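Local coordinates for DUF2020 domain-containing protein (PDB 3V7B) that is of unknown function, a DUF2020 protein of Corynebacterium diphtheriae whose family is grouped with the Mog1p/PsbP-like proteins, at residues Gln68-Ala82 with Gln120-Gln132. Sequence-based numbering, arbitrary orientation.
With EDO (1,2-ethanediol), chain C.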
ATOM      1  N   GLN A  68       8.823   5.772   4.268  1.00 17.05           N
ATOM      2  CA  GLN A  68       7.901   5.970   5.397  1.00 16.37           C
ATOM      3  C   GLN A  68       6.561   5.251   5.116  1.00 15.12           C
ATOM      4  O   GLN A  68       5.885   4.825   6.043  1.00 15.73           O
ATOM      5  CB  GLN A  68       7.708   7.445   5.788  1.00 15.93           C
ATOM      6  CG  GLN A  68       6.884   8.299   4.802  1.00 16.29           C
ATOM      7  CD  GLN A  68       6.508   9.622   5.472  1.00 17.56           C
ATOM      8  OE1 GLN A  68       5.905   9.632   6.536  1.00 18.33           O
ATOM      9  NE2 GLN A  68       6.980  10.726   4.913  1.00 17.45           N
ATOM     10  N   ALA A  69       6.150   5.175   3.867  1.00 15.24           N
ATOM     11  CA  ALA A  69       4.890   4.510   3.494  1.00 13.98           C
ATOM     12  C   ALA A  69       5.003   4.016   2.064  1.00 15.14           C
ATOM     13  O   ALA A  69       5.578   4.653   1.162  1.00 15.36           O
ATOM     14  CB  ALA A  69       3.686   5.465   3.632  1.00 14.45           C
ATOM     15  N   THR A  70       4.392   2.886   1.839  1.00 14.39           N
ATOM     16  CA  THR A  70       4.305   2.314   0.510  1.00 13.99           C
ATOM     17  C   THR A  70       2.855   1.906   0.267  1.00 13.00           C
ATOM     18  O   THR A  70       2.250   1.208   1.104  1.00 11.99           O
ATOM     19  CB  THR A  70       5.210   1.047   0.426  1.00 15.38           C
ATOM     20  OG1 THR A  70       6.598   1.395   0.632  1.00 16.48           O
ATOM     21  CG2 THR A  70       5.000   0.280  -0.907  1.00 14.99           C
ATOM     22  N   VAL A  71       2.317   2.269  -0.907  1.00 11.69           N
ATOM     23  CA  VAL A  71       0.935   1.960  -1.221  1.00 12.35           C
ATOM     24  C   VAL A  71       0.941   1.230  -2.540  1.00 12.19           C
ATOM     25  O   VAL A  71       1.477   1.735  -3.529  1.00 10.03           O
ATOM     26  CB  VAL A  71       0.033   3.220  -1.334  1.00 13.06           C
ATOM     27  CG1 VAL A  71      -1.373   2.865  -1.790  1.00 13.52           C
ATOM     28  CG2 VAL A  71       0.007   3.975   0.035  1.00 12.66           C
HETATM   29  N   MSE A  72       0.384   0.015  -2.510  1.00 11.98           N
HETATM   30  CA  MSE A  72       0.342  -0.846  -3.667  1.00 11.78           C
HETATM   31  C   MSE A  72      -1.064  -1.362  -3.989  1.00 12.60           C
HETATM   32  O   MSE A  72      -1.743  -1.955  -3.144  1.00 13.45           O
HETATM   33  CB  MSE A  72       1.317  -2.015  -3.541  1.00 11.99           C
HETATM   34  CG  MSE A  72       1.328  -2.952  -4.816  1.00 13.47           C
HETATM   35 SE   MSE A  72       2.684  -4.335  -4.612  0.86 14.40          SE
HETATM   36  CE  MSE A  72       1.792  -5.236  -3.103  1.00 15.38           C
ATOM     37  N   VAL A  73      -1.500  -1.083  -5.226  1.00 11.94           N
ATOM     38  CA  VAL A  73      -2.738  -1.541  -5.801  1.00 12.68           C
ATOM     39  C   VAL A  73      -2.519  -2.660  -6.833  1.00 12.28           C
ATOM     40  O   VAL A  73      -1.776  -2.517  -7.778  1.00 15.31           O
ATOM     41  CB  VAL A  73      -3.566  -0.387  -6.421  1.00 13.59           C
ATOM     42  CG1 VAL A  73      -4.910  -0.956  -6.983  1.00 14.67           C
ATOM     43  CG2 VAL A  73      -3.872   0.657  -5.323  1.00 12.25           C
ATOM     44  N   ARG A  74      -3.137  -3.832  -6.625  1.00 13.22           N
ATOM     45  CA  ARG A  74      -2.901  -4.993  -7.443  1.00 13.57           C
ATOM     46  C   ARG A  74      -4.195  -5.395  -8.150  1.00 15.11           C
ATOM     47  O   ARG A  74      -5.239  -5.469  -7.551  1.00 16.20           O
ATOM     48  CB  ARG A  74      -2.469  -6.188  -6.632  1.00 13.45           C
ATOM     49  CG  ARG A  74      -1.057  -6.222  -6.140  1.00 13.25           C
ATOM     50  CD  ARG A  74       0.003  -5.783  -7.047  1.00 13.44           C
ATOM     51  NE  ARG A  74       0.035  -6.579  -8.302  1.00 13.67           N
ATOM     52  CZ  ARG A  74       0.705  -7.696  -8.511  1.00 14.89           C
ATOM     53  NH1 ARG A  74       1.519  -8.170  -7.609  1.00 14.56           N
ATOM     54  NH2 ARG A  74       0.607  -8.314  -9.684  1.00 15.26           N
ATOM     55  N   HIS A  75      -4.134  -5.578  -9.420  1.00 16.45           N
ATOM     56  CA  HIS A  75      -5.268  -6.186 -10.122  1.00 18.33           C
ATOM     57  C   HIS A  75      -4.801  -7.576 -10.523  1.00 18.49           C
ATOM     58  O   HIS A  75      -3.967  -7.769 -11.457  1.00 18.28           O
ATOM     59  CB  HIS A  75      -5.684  -5.346 -11.321  1.00 22.79           C
ATOM     60  CG  HIS A  75      -6.376  -4.059 -10.959  1.00 25.65           C
ATOM     61  ND1 HIS A  75      -5.699  -2.972 -10.442  1.00 29.14           N
ATOM     62  CD2 HIS A  75      -7.697  -3.656 -11.115  1.00 27.23           C
ATOM     63  CE1 HIS A  75      -6.565  -1.973 -10.224  1.00 26.67           C
ATOM     64  NE2 HIS A  75      -7.794  -2.383 -10.635  1.00 27.99           N
HETATM   65  N   MSE A  76      -5.264  -8.567  -9.794  1.00 19.34           N
HETATM   66  CA  MSE A  76      -4.835  -9.966 -10.025  1.00 19.13           C
HETATM   67  C   MSE A  76      -5.769 -10.661 -11.040  1.00 18.82           C
HETATM   68  O   MSE A  76      -6.885 -10.202 -11.284  1.00 19.34           O
HETATM   69  CB  MSE A  76      -4.785 -10.773  -8.726  1.00 17.34           C
HETATM   70  CG  MSE A  76      -3.865 -10.176  -7.619  1.00 16.81           C
HETATM   71 SE   MSE A  76      -2.034  -9.727  -8.242  0.86 14.47          SE
HETATM   72  CE  MSE A  76      -1.315 -11.529  -8.216  1.00 15.60           C
ATOM     73  N   PRO A  77      -5.289 -11.751 -11.681  1.00 21.99           N
ATOM     74  CA  PRO A  77      -6.105 -12.587 -12.621  1.00 21.43           C
ATOM     75  C   PRO A  77      -7.277 -13.270 -11.993  1.00 22.52           C
ATOM     76  O   PRO A  77      -8.185 -13.715 -12.718  1.00 23.74           O
ATOM     77  CB  PRO A  77      -5.125 -13.691 -13.062  1.00 23.22           C
ATOM     78  CG  PRO A  77      -3.784 -13.180 -12.776  1.00 23.59           C
ATOM     79  CD  PRO A  77      -3.883 -12.233 -11.610  1.00 22.53           C
ATOM     80  N   SER A  78      -7.252 -13.416 -10.669  1.00 21.15           N
ATOM     81  CA  SER A  78      -8.369 -13.973  -9.917  1.00 23.09           C
ATOM     82  C   SER A  78      -8.417 -13.455  -8.476  1.00 20.84           C
ATOM     83  O   SER A  78      -7.453 -12.868  -7.947  1.00 21.79           O
ATOM     84  CB  SER A  78      -8.270 -15.494  -9.803  1.00 23.29           C
ATOM     85  OG  SER A  78      -7.120 -15.812  -9.026  1.00 21.54           O
ATOM     86  N   GLU A  79      -9.556 -13.722  -7.847  1.00 20.99           N
ATOM     87  CA  GLU A  79      -9.768 -13.383  -6.430  1.00 20.22           C
ATOM     88  C   GLU A  79      -8.842 -14.230  -5.573  1.00 20.37           C
ATOM     89  O   GLU A  79      -8.236 -13.729  -4.608  1.00 17.70           O
ATOM     90  CB  GLU A  79     -11.242 -13.585  -6.039  1.00 21.51           C
ATOM     91  CG  GLU A  79     -11.497 -13.497  -4.587  1.00 22.14           C
ATOM     92  CD  GLU A  79     -12.956 -13.319  -4.272  1.00 23.96           C
ATOM     93  OE1 GLU A  79     -13.202 -13.446  -3.082  1.00 25.61           O
ATOM     94  OE2 GLU A  79     -13.799 -13.062  -5.192  1.00 25.48           O
ATOM     95  N   GLU A  80      -8.689 -15.499  -5.952  1.00 20.78           N
ATOM     96  CA  GLU A  80      -7.737 -16.383  -5.272  1.00 24.25           C
ATOM     97  C   GLU A  80      -6.352 -15.778  -5.187  1.00 21.03           C
ATOM     98  O   GLU A  80      -5.675 -15.849  -4.151  1.00 19.30           O
ATOM     99  CB  GLU A  80      -7.611 -17.731  -6.010  1.00 31.30           C
ATOM    100  CG  GLU A  80      -6.750 -18.744  -5.265  1.00 36.52           C
ATOM    101  CD  GLU A  80      -7.413 -19.179  -3.945  1.00 45.51           C
ATOM    102  OE1 GLU A  80      -7.450 -18.393  -2.968  1.00 55.13           O
ATOM    103  OE2 GLU A  80      -7.952 -20.314  -3.877  1.00 59.87           O
ATOM    104  N   GLU A  81      -5.901 -15.249  -6.315  1.00 20.28           N
ATOM    105  CA  GLU A  81      -4.588 -14.623  -6.333  1.00 21.11           C
ATOM    106  C   GLU A  81      -4.557 -13.296  -5.511  1.00 18.25           C
ATOM    107  O   GLU A  81      -3.537 -12.976  -4.924  1.00 15.98           O
ATOM    108  CB  GLU A  81      -4.105 -14.421  -7.780  1.00 23.68           C
ATOM    109  CG  GLU A  81      -3.507 -15.692  -8.388  1.00 26.84           C
ATOM    110  CD  GLU A  81      -2.126 -15.997  -7.753  1.00 31.87           C
ATOM    111  OE1 GLU A  81      -1.277 -15.087  -7.667  1.00 35.35           O
ATOM    112  OE2 GLU A  81      -1.862 -17.141  -7.350  1.00 37.28           O
ATOM    113  N   ALA A  82      -5.650 -12.533  -5.527  1.00 17.38           N
ATOM    114  CA  ALA A  82      -5.730 -11.332  -4.698  1.00 16.10           C
ATOM    115  C   ALA A  82      -5.660 -11.726  -3.234  1.00 15.35           C
ATOM    116  O   ALA A  82      -5.056 -11.051  -2.443  1.00 15.05           O
ATOM    117  CB  ALA A  82      -6.952 -10.523  -4.948  1.00 14.99           C
ATOM    118  N   GLN A 120      -8.529  -7.185   0.222  1.00 11.92           N
ATOM    119  CA  GLN A 120      -8.998  -7.434  -1.161  1.00 12.62           C
ATOM    120  C   GLN A 120     -10.502  -7.418  -1.284  1.00 13.47           C
ATOM    121  O   GLN A 120     -11.248  -7.619  -0.333  1.00 13.82           O
ATOM    122  CB  GLN A 120      -8.422  -8.735  -1.695  1.00 13.74           C
ATOM    123  CG  GLN A 120      -8.812 -10.034  -1.009  1.00 14.15           C
ATOM    124  CD  GLN A 120     -10.237 -10.501  -1.109  1.00 15.12           C
ATOM    125  OE1 GLN A 120     -10.932 -10.460  -2.164  1.00 15.82           O
ATOM    126  NE2 GLN A 120     -10.695 -10.990  -0.019  1.00 15.78           N
ATOM    127  N   LYS A 121     -10.920  -7.225  -2.530  1.00 14.06           N
ATOM    128  CA  LYS A 121     -12.308  -7.154  -2.938  1.00 15.03           C
ATOM    129  C   LYS A 121     -12.262  -7.770  -4.323  1.00 15.22           C
ATOM    130  O   LYS A 121     -11.667  -7.204  -5.245  1.00 15.26           O
ATOM    131  CB  LYS A 121     -12.846  -5.716  -3.015  1.00 16.31           C
ATOM    132  CG  LYS A 121     -14.326  -5.691  -3.393  1.00 18.87           C
ATOM    133  CD  LYS A 121     -15.040  -4.346  -3.163  1.00 22.21           C
ATOM    134  CE  LYS A 121     -14.828  -3.340  -4.276  1.00 24.01           C
ATOM    135  NZ  LYS A 121     -16.010  -2.394  -4.393  1.00 25.44           N
ATOM    136  N   GLY A 122     -12.834  -8.965  -4.473  1.00 16.51           N
ATOM    137  CA  GLY A 122     -12.770  -9.623  -5.775  1.00 16.25           C
ATOM    138  C   GLY A 122     -11.293  -9.820  -6.135  1.00 16.84           C
ATOM    139  O   GLY A 122     -10.526 -10.130  -5.280  1.00 16.45           O
ATOM    140  N   PRO A 123     -10.886  -9.533  -7.376  1.00 17.04           N
ATOM    141  CA  PRO A 123      -9.511  -9.743  -7.730  1.00 16.90           C
ATOM    142  C   PRO A 123      -8.582  -8.543  -7.509  1.00 16.49           C
ATOM    143  O   PRO A 123      -7.434  -8.612  -7.894  1.00 18.19           O
ATOM    144  CB  PRO A 123      -9.579 -10.060  -9.218  1.00 18.46           C
ATOM    145  CG  PRO A 123     -10.691  -9.229  -9.680  1.00 18.82           C
ATOM    146  CD  PRO A 123     -11.724  -9.311  -8.567  1.00 18.88           C
ATOM    147  N   VAL A 124      -9.062  -7.517  -6.852  1.00 15.84           N
ATOM    148  CA  VAL A 124      -8.254  -6.344  -6.556  1.00 14.90           C
ATOM    149  C   VAL A 124      -7.735  -6.422  -5.147  1.00 13.63           C
ATOM    150  O   VAL A 124      -8.487  -6.705  -4.178  1.00 15.16           O
ATOM    151  CB  VAL A 124      -9.071  -5.057  -6.753  1.00 15.07           C
ATOM    152  CG1 VAL A 124      -8.228  -3.801  -6.440  1.00 15.74           C
ATOM    153  CG2 VAL A 124      -9.574  -5.055  -8.206  1.00 15.57           C
ATOM    154  N   ALA A 125      -6.431  -6.150  -5.002  1.00 14.67           N
ATOM    155  CA  ALA A 125      -5.843  -6.049  -3.659  1.00 12.96           C
ATOM    156  C   ALA A 125      -5.183  -4.661  -3.443  1.00 12.25           C
ATOM    157  O   ALA A 125      -4.639  -4.095  -4.360  1.00 12.83           O
ATOM    158  CB  ALA A 125      -4.853  -7.198  -3.393  1.00 14.42           C
ATOM    159  N   VAL A 126      -5.297  -4.135  -2.231  1.00 11.49           N
ATOM    160  CA  VAL A 126      -4.711  -2.874  -1.822  1.00 12.15           C
ATOM    161  C   VAL A 126      -3.876  -3.150  -0.552  1.00 11.77           C
ATOM    162  O   VAL A 126      -4.414  -3.616   0.471  1.00 13.97           O
ATOM    163  CB  VAL A 126      -5.792  -1.789  -1.564  1.00 11.90           C
ATOM    164  CG1 VAL A 126      -5.200  -0.510  -0.957  1.00 10.85           C
ATOM    165  CG2 VAL A 126      -6.584  -1.458  -2.843  1.00 11.68           C
ATOM    166  N   VAL A 127      -2.580  -2.864  -0.591  1.00 11.20           N
ATOM    167  CA  VAL A 127      -1.696  -3.073   0.574  1.00 11.97           C
ATOM    168  C   VAL A 127      -0.986  -1.736   0.887  1.00 11.69           C
ATOM    169  O   VAL A 127      -0.449  -1.071   0.001  1.00 12.16           O
ATOM    170  CB  VAL A 127      -0.597  -4.156   0.276  1.00 12.76           C
ATOM    171  CG1 VAL A 127       0.356  -4.356   1.437  1.00 13.01           C
ATOM    172  CG2 VAL A 127      -1.216  -5.500  -0.201  1.00 12.62           C
ATOM    173  N   VAL A 128      -0.901  -1.389   2.157  1.00 10.80           N
ATOM    174  CA  VAL A 128      -0.200  -0.224   2.545  1.00 11.15           C
ATOM    175  C   VAL A 128       0.677  -0.681   3.690  1.00 12.21           C
ATOM    176  O   VAL A 128       0.184  -1.386   4.581  1.00 13.47           O
ATOM    177  CB  VAL A 128      -1.153   0.898   3.030  1.00 10.97           C
ATOM    178  CG1 VAL A 128      -0.428   2.069   3.629  1.00 11.63           C
ATOM    179  CG2 VAL A 128      -2.067   1.426   1.917  1.00 11.10           C
ATOM    180  N   TRP A 129       1.951  -0.309   3.596  1.00 12.61           N
ATOM    181  CA  TRP A 129       2.915  -0.502   4.647  1.00 13.64           C
ATOM    182  C   TRP A 129       3.281   0.901   5.140  1.00 14.45           C
ATOM    183  O   TRP A 129       3.395   1.844   4.340  1.00 13.28           O
ATOM    184  CB  TRP A 129       4.156  -1.152   4.070  1.00 13.48           C
ATOM    185  CG  TRP A 129       4.015  -2.586   3.682  1.00 14.58           C
ATOM    186  CD1 TRP A 129       4.117  -3.689   4.478  1.00 15.66           C
ATOM    187  CD2 TRP A 129       3.809  -3.085   2.345  1.00 15.24           C
ATOM    188  NE1 TRP A 129       4.027  -4.837   3.742  1.00 14.88           N
ATOM    189  CE2 TRP A 129       3.821  -4.535   2.442  1.00 16.09           C
ATOM    190  CE3 TRP A 129       3.661  -2.484   1.089  1.00 16.26           C
ATOM    191  CZ2 TRP A 129       3.700  -5.326   1.346  1.00 16.54           C
ATOM    192  CZ3 TRP A 129       3.492  -3.286  -0.020  1.00 16.08           C
ATOM    193  CH2 TRP A 129       3.505  -4.657   0.070  1.00 16.93           C
ATOM    194  N   SER A 130       3.466   1.025   6.434  1.00 15.16           N
ATOM    195  CA  SER A 130       3.966   2.242   7.048  1.00 15.97           C
ATOM    196  C   SER A 130       5.145   1.913   7.950  1.00 16.83           C
ATOM    197  O   SER A 130       5.192   0.852   8.535  1.00 15.75           O
ATOM    198  CB  SER A 130       2.888   2.892   7.914  1.00 17.25           C
ATOM    199  OG  SER A 130       3.447   3.868   8.796  1.00 17.92           O
ATOM    200  N   ASN A 131       6.058   2.867   8.095  1.00 17.12           N
ATOM    201  CA  ASN A 131       7.203   2.696   9.010  1.00 18.17           C
ATOM    202  C   ASN A 131       6.810   3.001  10.446  1.00 19.72           C
ATOM    203  O   ASN A 131       7.653   2.923  11.330  1.00 23.41           O
ATOM    204  CB  ASN A 131       8.454   3.511   8.567  1.00 17.45           C
ATOM    205  CG  ASN A 131       8.296   5.009   8.778  1.00 16.59           C
ATOM    206  OD1 ASN A 131       7.218   5.496   9.095  1.00 16.56           O
ATOM    207  ND2 ASN A 131       9.409   5.759   8.608  1.00 16.85           N
ATOM    208  N   GLN A 132       5.539   3.388  10.655  1.00 21.63           N
ATOM    209  CA  GLN A 132       5.016   3.767  11.975  1.00 23.16           C
ATOM    210  C   GLN A 132       4.395   2.580  12.696  1.00 22.63           C
ATOM    211  O   GLN A 132       4.051   1.595  12.077  1.00 20.77           O
ATOM    212  CB  GLN A 132       3.950   4.865  11.790  1.00 21.70           C
ATOM    213  CG  GLN A 132       4.511   6.059  11.053  1.00 21.84           C
ATOM    214  CD  GLN A 132       5.520   6.844  11.868  1.00 23.84           C
ATOM    215  OE1 GLN A 132       5.277   7.159  13.015  1.00 26.93           O
ATOM    216  NE2 GLN A 132       6.646   7.189  11.263  1.00 24.36           N
TER
HETATM  217  C1  EDO C 401       8.207   0.649   5.441  1.00 23.41           C
HETATM  218  O1  EDO C 401       9.476   1.048   4.895  1.00 22.16           O
HETATM  219  C2  EDO C 401       7.088   1.156   4.517  1.00 21.57           C
HETATM  220  O2  EDO C 401       7.146   0.743   3.130  1.00 22.70           O
HETATM  221  O   HOH W   1     -13.967 -10.518  -2.205  1.00 18.78           O
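Thr70, Met72 and Arg74 pair with Trp129, Val127 and Ala125 through two backbone hydrogen bonds each, joining strands 69-75 and 124-130 as antiparallel neighbours (axes at 175°) in the middle of the sheet. Asn131 N to Gln68 O and Met76 N to Pro123 O extend this ladder at its two ends.

On the face bearing Trp129, three side chains touch the indole. Selenomethionine Met72, its CG anti to the backbone N (chi1 -178°), runs alongside and sets CE at the ring edge, 3.7 Å from Trp129 CH2; Val127 CG1 lies over one ring face, offset toward the rim, and Thr70 CG2 meets Trp129 CE3 at 3.7 Å. Thr70 OG1 shares a 2.6 Å hydrogen bond with O2 of 1,2-ethanediol, probably a crystallisation additive. On the reverse face Val71 CG2 lies beside Val128 CG2 (3.8 Å), and Val124 CG1 covers one face of the His75 imidazole, with Val124 CG2 3.7 Å from His75 CD2.

Past the strand, Ser78 OG caps the helix by accepting from Glu81 N (3.0 Å). Ala82 CB rests 3.5 Å from Pro123 O, over the type II' turn linking strands 114-121 and 124-130.

Main-chain bonding thus fixes the register and apolar contacts join the strands, while Val73, Val126 and Val128 reach helix 135-149, and Met76 and Val127 helix 79-89.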